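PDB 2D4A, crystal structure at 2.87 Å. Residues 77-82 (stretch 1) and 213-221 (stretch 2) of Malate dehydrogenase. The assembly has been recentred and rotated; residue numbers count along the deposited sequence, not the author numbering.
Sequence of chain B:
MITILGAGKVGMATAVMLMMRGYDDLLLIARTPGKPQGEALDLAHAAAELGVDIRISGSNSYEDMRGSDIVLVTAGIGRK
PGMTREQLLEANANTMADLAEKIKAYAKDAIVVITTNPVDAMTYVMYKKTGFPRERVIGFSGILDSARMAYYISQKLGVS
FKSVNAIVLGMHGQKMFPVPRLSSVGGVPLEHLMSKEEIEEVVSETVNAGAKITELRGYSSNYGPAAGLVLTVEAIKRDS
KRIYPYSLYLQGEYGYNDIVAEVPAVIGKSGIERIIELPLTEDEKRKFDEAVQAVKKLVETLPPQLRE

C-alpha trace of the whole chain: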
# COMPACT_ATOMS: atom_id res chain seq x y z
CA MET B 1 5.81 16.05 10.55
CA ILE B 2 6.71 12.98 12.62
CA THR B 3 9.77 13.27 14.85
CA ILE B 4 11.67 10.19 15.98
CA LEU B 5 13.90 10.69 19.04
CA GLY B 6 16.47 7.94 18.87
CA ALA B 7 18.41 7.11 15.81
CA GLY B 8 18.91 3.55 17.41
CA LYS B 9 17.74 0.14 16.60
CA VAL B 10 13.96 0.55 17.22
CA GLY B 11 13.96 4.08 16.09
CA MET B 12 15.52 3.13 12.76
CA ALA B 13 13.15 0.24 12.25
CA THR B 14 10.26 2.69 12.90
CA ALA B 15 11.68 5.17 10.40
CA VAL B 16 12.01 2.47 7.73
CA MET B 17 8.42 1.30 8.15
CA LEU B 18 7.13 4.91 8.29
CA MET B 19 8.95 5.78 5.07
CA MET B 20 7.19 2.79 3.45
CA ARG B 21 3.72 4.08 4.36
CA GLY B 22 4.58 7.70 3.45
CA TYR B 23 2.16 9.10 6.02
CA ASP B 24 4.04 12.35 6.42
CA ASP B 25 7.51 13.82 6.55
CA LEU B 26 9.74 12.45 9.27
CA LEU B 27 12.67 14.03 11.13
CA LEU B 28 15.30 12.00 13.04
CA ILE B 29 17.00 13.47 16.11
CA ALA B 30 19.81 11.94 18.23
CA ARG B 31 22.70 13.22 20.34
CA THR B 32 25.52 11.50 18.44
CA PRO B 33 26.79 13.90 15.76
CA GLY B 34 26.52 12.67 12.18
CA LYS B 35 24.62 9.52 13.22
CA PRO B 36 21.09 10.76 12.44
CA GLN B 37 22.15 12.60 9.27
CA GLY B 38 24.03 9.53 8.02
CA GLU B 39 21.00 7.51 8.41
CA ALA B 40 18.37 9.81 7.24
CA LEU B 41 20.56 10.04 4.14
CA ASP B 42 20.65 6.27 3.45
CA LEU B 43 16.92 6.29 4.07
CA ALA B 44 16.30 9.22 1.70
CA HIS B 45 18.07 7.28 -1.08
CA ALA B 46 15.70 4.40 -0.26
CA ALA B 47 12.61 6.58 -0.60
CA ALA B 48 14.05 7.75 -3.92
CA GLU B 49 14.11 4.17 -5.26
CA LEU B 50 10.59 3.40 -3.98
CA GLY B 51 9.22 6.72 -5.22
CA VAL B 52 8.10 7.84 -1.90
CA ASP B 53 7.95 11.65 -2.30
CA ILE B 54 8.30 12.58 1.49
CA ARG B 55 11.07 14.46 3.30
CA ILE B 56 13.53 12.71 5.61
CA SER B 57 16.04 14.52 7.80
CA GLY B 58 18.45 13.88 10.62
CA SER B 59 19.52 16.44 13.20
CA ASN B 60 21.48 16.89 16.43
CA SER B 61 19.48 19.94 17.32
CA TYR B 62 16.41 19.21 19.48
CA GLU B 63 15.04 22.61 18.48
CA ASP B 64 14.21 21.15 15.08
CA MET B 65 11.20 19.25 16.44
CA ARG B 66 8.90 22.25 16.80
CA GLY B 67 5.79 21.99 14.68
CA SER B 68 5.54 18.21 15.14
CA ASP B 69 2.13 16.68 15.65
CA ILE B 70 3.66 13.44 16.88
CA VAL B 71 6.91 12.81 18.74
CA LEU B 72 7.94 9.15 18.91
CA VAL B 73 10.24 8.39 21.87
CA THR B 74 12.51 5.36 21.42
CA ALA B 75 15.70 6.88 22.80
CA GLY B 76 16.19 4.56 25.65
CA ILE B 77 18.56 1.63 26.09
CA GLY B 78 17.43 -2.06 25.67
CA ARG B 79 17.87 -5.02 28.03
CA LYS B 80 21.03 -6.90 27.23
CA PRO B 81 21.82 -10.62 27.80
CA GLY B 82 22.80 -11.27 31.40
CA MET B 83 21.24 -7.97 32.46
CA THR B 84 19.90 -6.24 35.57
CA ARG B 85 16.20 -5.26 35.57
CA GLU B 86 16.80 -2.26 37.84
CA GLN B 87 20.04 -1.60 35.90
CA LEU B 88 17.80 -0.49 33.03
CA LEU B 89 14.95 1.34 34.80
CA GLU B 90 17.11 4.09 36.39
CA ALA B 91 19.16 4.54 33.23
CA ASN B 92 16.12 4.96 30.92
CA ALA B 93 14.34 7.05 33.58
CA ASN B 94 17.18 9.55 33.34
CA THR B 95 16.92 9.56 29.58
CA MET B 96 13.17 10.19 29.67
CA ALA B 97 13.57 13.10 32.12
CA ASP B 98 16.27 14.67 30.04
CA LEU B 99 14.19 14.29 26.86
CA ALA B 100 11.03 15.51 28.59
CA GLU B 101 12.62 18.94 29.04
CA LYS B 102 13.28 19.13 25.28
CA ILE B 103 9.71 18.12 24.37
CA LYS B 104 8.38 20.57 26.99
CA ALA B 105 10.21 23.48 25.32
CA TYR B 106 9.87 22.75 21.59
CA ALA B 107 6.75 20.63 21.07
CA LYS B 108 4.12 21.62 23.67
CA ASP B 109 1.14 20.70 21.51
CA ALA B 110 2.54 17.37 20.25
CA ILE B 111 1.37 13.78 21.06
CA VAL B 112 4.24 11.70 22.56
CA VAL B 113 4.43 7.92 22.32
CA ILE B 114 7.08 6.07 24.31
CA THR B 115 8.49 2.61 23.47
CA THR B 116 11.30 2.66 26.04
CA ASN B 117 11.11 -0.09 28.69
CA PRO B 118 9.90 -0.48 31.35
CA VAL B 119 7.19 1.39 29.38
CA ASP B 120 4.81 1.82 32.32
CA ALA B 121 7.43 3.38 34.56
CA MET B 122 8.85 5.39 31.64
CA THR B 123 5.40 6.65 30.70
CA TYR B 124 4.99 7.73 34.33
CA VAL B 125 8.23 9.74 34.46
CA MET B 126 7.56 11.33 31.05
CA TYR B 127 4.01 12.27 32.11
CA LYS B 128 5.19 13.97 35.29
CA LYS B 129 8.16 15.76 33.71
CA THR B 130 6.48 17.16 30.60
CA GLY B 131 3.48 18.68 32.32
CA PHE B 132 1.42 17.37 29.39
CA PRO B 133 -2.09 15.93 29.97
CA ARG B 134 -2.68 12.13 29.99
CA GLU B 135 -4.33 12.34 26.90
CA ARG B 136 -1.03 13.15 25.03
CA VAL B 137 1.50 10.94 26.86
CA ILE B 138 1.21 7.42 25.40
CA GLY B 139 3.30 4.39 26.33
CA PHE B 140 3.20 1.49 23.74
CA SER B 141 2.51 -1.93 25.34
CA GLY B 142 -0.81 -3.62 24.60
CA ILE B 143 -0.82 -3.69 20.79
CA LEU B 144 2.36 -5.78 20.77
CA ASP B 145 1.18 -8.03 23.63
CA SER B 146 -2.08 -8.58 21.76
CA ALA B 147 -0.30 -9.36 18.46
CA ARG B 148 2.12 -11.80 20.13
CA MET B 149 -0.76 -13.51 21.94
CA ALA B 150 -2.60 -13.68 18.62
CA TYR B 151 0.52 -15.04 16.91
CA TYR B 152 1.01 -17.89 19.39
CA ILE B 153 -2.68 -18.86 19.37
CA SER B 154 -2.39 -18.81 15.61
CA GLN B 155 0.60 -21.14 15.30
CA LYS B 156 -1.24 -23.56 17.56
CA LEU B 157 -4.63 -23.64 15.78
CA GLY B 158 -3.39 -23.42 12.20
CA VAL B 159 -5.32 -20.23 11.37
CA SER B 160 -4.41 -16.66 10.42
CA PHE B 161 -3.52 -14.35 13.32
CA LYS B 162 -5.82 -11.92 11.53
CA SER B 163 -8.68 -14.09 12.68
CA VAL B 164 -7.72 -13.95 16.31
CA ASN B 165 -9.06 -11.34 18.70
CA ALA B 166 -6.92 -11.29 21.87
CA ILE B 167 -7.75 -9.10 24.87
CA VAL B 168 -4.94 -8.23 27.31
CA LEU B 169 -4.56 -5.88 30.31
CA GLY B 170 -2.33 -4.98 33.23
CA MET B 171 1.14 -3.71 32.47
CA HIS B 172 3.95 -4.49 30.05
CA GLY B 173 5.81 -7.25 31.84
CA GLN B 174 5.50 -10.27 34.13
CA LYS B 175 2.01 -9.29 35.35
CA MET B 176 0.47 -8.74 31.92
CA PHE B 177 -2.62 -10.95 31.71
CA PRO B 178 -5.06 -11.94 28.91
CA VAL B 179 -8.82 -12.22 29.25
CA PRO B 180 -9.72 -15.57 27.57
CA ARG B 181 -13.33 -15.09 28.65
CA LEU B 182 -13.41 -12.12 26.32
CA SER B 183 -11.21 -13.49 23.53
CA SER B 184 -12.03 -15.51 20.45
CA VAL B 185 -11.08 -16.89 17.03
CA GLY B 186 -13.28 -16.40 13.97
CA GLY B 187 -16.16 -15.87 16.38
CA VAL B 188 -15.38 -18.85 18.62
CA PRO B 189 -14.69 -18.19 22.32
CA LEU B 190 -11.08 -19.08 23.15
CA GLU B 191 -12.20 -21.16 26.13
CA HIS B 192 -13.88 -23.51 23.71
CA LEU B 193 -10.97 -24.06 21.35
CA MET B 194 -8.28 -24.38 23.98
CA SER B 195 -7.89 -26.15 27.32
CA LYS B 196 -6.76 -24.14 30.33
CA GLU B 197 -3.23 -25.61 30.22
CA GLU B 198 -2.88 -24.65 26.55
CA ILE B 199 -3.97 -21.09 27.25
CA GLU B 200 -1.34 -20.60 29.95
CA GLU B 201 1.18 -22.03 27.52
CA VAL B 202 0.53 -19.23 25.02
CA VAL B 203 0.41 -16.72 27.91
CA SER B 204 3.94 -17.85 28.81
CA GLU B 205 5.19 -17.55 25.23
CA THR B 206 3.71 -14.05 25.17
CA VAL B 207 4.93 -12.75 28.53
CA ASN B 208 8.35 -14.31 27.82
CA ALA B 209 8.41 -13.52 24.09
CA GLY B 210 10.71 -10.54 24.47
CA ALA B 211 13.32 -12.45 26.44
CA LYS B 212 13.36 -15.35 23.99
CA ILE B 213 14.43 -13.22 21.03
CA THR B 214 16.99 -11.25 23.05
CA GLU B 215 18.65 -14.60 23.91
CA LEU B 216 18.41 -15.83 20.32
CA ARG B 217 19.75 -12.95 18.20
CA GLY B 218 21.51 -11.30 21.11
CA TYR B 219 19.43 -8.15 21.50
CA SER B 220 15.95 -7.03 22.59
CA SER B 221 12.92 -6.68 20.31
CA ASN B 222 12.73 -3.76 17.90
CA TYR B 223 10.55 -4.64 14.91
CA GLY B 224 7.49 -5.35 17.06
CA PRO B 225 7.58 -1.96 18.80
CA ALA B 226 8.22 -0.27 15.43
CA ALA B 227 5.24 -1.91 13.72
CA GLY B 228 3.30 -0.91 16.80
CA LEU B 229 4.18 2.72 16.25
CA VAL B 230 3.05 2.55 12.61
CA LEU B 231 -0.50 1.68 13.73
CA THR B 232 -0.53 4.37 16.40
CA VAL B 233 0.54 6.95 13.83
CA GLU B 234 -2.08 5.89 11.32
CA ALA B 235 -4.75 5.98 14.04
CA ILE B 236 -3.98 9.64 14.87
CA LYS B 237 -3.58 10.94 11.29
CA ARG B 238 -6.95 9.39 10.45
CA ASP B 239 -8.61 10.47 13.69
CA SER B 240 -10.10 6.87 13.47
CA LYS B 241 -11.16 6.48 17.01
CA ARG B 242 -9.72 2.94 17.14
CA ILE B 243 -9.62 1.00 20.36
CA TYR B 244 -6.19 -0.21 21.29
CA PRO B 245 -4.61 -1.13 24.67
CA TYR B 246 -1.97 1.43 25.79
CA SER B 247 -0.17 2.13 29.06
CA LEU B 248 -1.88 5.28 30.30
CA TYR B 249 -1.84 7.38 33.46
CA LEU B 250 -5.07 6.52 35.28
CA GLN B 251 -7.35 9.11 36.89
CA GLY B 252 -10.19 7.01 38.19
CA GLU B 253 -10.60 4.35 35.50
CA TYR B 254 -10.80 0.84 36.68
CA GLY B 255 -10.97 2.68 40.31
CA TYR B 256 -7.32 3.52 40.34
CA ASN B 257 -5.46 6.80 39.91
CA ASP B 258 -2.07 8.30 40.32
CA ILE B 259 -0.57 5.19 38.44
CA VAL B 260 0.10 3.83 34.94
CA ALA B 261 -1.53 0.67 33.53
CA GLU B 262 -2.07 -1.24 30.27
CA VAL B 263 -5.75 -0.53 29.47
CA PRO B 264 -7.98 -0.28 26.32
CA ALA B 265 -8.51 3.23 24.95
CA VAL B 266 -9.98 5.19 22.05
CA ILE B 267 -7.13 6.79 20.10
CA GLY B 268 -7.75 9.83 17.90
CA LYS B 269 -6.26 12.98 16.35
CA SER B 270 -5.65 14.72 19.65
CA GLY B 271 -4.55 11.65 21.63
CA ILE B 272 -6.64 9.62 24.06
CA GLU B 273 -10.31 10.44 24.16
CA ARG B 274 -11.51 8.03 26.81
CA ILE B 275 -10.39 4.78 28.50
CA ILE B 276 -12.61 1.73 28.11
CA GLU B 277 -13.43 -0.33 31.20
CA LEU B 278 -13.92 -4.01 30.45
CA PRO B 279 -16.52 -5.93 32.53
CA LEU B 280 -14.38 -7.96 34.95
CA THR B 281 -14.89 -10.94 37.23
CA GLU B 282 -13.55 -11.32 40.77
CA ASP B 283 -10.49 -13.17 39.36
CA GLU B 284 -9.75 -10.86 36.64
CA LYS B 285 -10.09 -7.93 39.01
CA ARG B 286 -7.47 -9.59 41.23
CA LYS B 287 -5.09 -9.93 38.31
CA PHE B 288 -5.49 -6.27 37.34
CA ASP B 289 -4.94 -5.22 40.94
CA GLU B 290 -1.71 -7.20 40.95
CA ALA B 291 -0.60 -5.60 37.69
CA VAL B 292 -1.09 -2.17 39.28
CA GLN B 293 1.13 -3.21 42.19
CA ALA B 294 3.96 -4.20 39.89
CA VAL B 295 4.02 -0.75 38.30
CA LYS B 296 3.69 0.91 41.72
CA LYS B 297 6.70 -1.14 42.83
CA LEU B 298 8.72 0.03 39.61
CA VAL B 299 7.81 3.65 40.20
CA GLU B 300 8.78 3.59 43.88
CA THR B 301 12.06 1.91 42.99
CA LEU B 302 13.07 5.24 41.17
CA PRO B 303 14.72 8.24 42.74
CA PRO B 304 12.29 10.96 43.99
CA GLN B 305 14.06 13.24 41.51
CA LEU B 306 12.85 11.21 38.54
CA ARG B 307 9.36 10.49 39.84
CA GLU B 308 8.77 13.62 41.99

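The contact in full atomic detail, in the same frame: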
# COMPACT_ATOMS: atom_id res chain seq x y z
N ILE B 77 17.57 2.70 26.12
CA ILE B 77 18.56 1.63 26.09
C ILE B 77 17.86 0.30 26.12
O ILE B 77 16.85 0.19 26.85
CB ILE B 77 19.70 1.75 27.08
CG1 ILE B 77 20.72 0.64 27.06
CG2 ILE B 77 19.35 2.14 28.48
CD1 ILE B 77 21.53 0.45 25.82
N GLY B 78 18.13 -0.79 25.48
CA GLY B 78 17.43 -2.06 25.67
C GLY B 78 18.10 -3.09 26.57
O GLY B 78 19.32 -3.07 26.73
N ARG B 79 17.31 -3.97 27.17
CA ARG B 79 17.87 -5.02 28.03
C ARG B 79 18.85 -5.85 27.24
O ARG B 79 18.61 -6.23 26.10
CB ARG B 79 16.79 -5.95 28.59
CG ARG B 79 16.17 -5.46 29.90
CD ARG B 79 17.24 -5.25 30.97
NE ARG B 79 17.54 -6.48 31.70
CZ ARG B 79 16.69 -7.09 32.54
NH1 ARG B 79 15.48 -6.58 32.75
NH2 ARG B 79 17.05 -8.23 33.14
N LYS B 80 19.98 -6.15 27.88
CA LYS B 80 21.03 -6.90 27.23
C LYS B 80 21.24 -8.22 27.97
O LYS B 80 21.06 -8.29 29.18
CB LYS B 80 22.29 -6.01 27.21
CG LYS B 80 23.59 -6.70 26.84
CD LYS B 80 24.23 -7.37 28.07
CE LYS B 80 24.63 -6.36 29.18
NZ LYS B 80 25.43 -6.96 30.31
N PRO B 81 21.59 -9.28 27.23
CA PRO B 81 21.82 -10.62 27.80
C PRO B 81 22.66 -10.57 29.07
O PRO B 81 23.74 -9.96 29.12
CB PRO B 81 22.52 -11.34 26.66
CG PRO B 81 21.89 -10.73 25.46
CD PRO B 81 21.90 -9.27 25.80
N GLY B 82 22.14 -11.24 30.10
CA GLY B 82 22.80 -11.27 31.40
C GLY B 82 22.66 -9.88 31.98
O GLY B 82 23.65 -9.31 32.45
N ILE B 213 13.71 -13.72 22.20
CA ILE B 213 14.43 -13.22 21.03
C ILE B 213 15.72 -12.50 21.41
O ILE B 213 16.67 -12.49 20.63
CB ILE B 213 13.54 -12.33 20.12
CG1 ILE B 213 13.13 -11.04 20.80
CG2 ILE B 213 12.28 -13.09 19.75
CD1 ILE B 213 12.03 -10.32 20.02
N THR B 214 15.76 -11.92 22.61
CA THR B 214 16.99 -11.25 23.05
C THR B 214 18.08 -12.32 23.18
O THR B 214 19.22 -12.10 22.78
CB THR B 214 16.81 -10.53 24.41
OG1 THR B 214 15.87 -9.45 24.27
CG2 THR B 214 18.14 -9.96 24.88
N GLU B 215 17.71 -13.49 23.73
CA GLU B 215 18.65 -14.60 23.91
C GLU B 215 19.01 -15.28 22.59
O GLU B 215 20.07 -15.90 22.47
CB GLU B 215 18.06 -15.68 24.83
CG GLU B 215 17.55 -15.21 26.20
CD GLU B 215 18.65 -14.75 27.14
OE1 GLU B 215 19.62 -15.52 27.35
OE2 GLU B 215 18.54 -13.62 27.67
N LEU B 216 18.13 -15.19 21.59
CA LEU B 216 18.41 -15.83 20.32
C LEU B 216 19.30 -15.02 19.38
O LEU B 216 20.31 -15.52 18.92
CB LEU B 216 17.09 -16.22 19.62
CG LEU B 216 16.34 -17.48 20.07
CD1 LEU B 216 15.02 -17.59 19.32
CD2 LEU B 216 17.18 -18.72 19.83
N ARG B 217 18.94 -13.77 19.10
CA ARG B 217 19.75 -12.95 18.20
C ARG B 217 20.71 -12.06 18.97
O ARG B 217 21.52 -11.35 18.38
CB ARG B 217 18.87 -12.10 17.29
CG ARG B 217 18.14 -10.98 18.00
CD ARG B 217 17.31 -10.14 17.04
NE ARG B 217 16.68 -9.01 17.71
CZ ARG B 217 15.79 -8.20 17.14
NH1 ARG B 217 15.43 -8.40 15.88
NH2 ARG B 217 15.27 -7.19 17.83
N GLY B 218 20.61 -12.08 20.30
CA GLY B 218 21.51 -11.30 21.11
C GLY B 218 21.08 -9.90 21.51
O GLY B 218 21.86 -9.20 22.16
N TYR B 219 19.89 -9.47 21.11
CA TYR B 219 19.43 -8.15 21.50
C TYR B 219 17.90 -8.03 21.48
O TYR B 219 17.22 -8.66 20.67
CB TYR B 219 20.08 -7.06 20.65
CG TYR B 219 19.63 -7.02 19.21
CD1 TYR B 219 20.11 -7.96 18.28
CD2 TYR B 219 18.72 -6.05 18.78
CE1 TYR B 219 19.68 -7.93 16.96
CE2 TYR B 219 18.28 -6.01 17.47
CZ TYR B 219 18.77 -6.95 16.56
OH TYR B 219 18.33 -6.90 15.27
N SER B 220 17.38 -7.24 22.41
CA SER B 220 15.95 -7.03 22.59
C SER B 220 15.15 -6.63 21.36
O SER B 220 15.66 -6.03 20.42
CB SER B 220 15.72 -6.01 23.71
OG SER B 220 16.48 -4.83 23.48
N SER B 221 13.86 -6.96 21.40
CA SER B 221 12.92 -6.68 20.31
C SER B 221 12.95 -5.25 19.80
O SER B 221 13.13 -4.32 20.57
CB SER B 221 11.50 -7.01 20.76
OG SER B 221 10.56 -6.59 19.78

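This is a small contact, burying 233 Å² over both sides, and it is made by van der Waals packing. No hydrogen bond or salt bridge crosses between the stretches.

The larger cluster centres on Pro-81, whose CB points toward stretch 2. Its ring lies against the side of the last helical turn and the glycine that follows it. Pro-81 CG is 3.9 Å from Thr-214 CG2 and 3.6 Å from Gly-218 O. The same methyl, Thr-214 CG2, also touches Arg-79 O at 4.0 Å, roughly at right angles to its contact with the ring. Glu-215 comes in at longer range, its OE2 4.4 Å from Pro-81 CA.

Ser-220 makes the second cluster. Its OG lies 3.7 Å from Gly-78 CA and 3.7 Å from Arg-79 O, the latter too long to count as a hydrogen bond. Gly-78 leaves room here: an ideal CB on it would fall 2.4 Å from Ser-220 OG, a clash.

Stretch 2 has hydrogen bonds of its own. Gly-218 leaves the helix with positive phi, and its N bonds weakly to Thr-214 O at 2.8 Å. Arg-217 then reaches along the following loop: NE donates to Tyr-219 O at 3.0 Å, and NH2 to Ser-220 O at 2.9 Å. These bonds tie the segment carrying Ser-220 to the helix end.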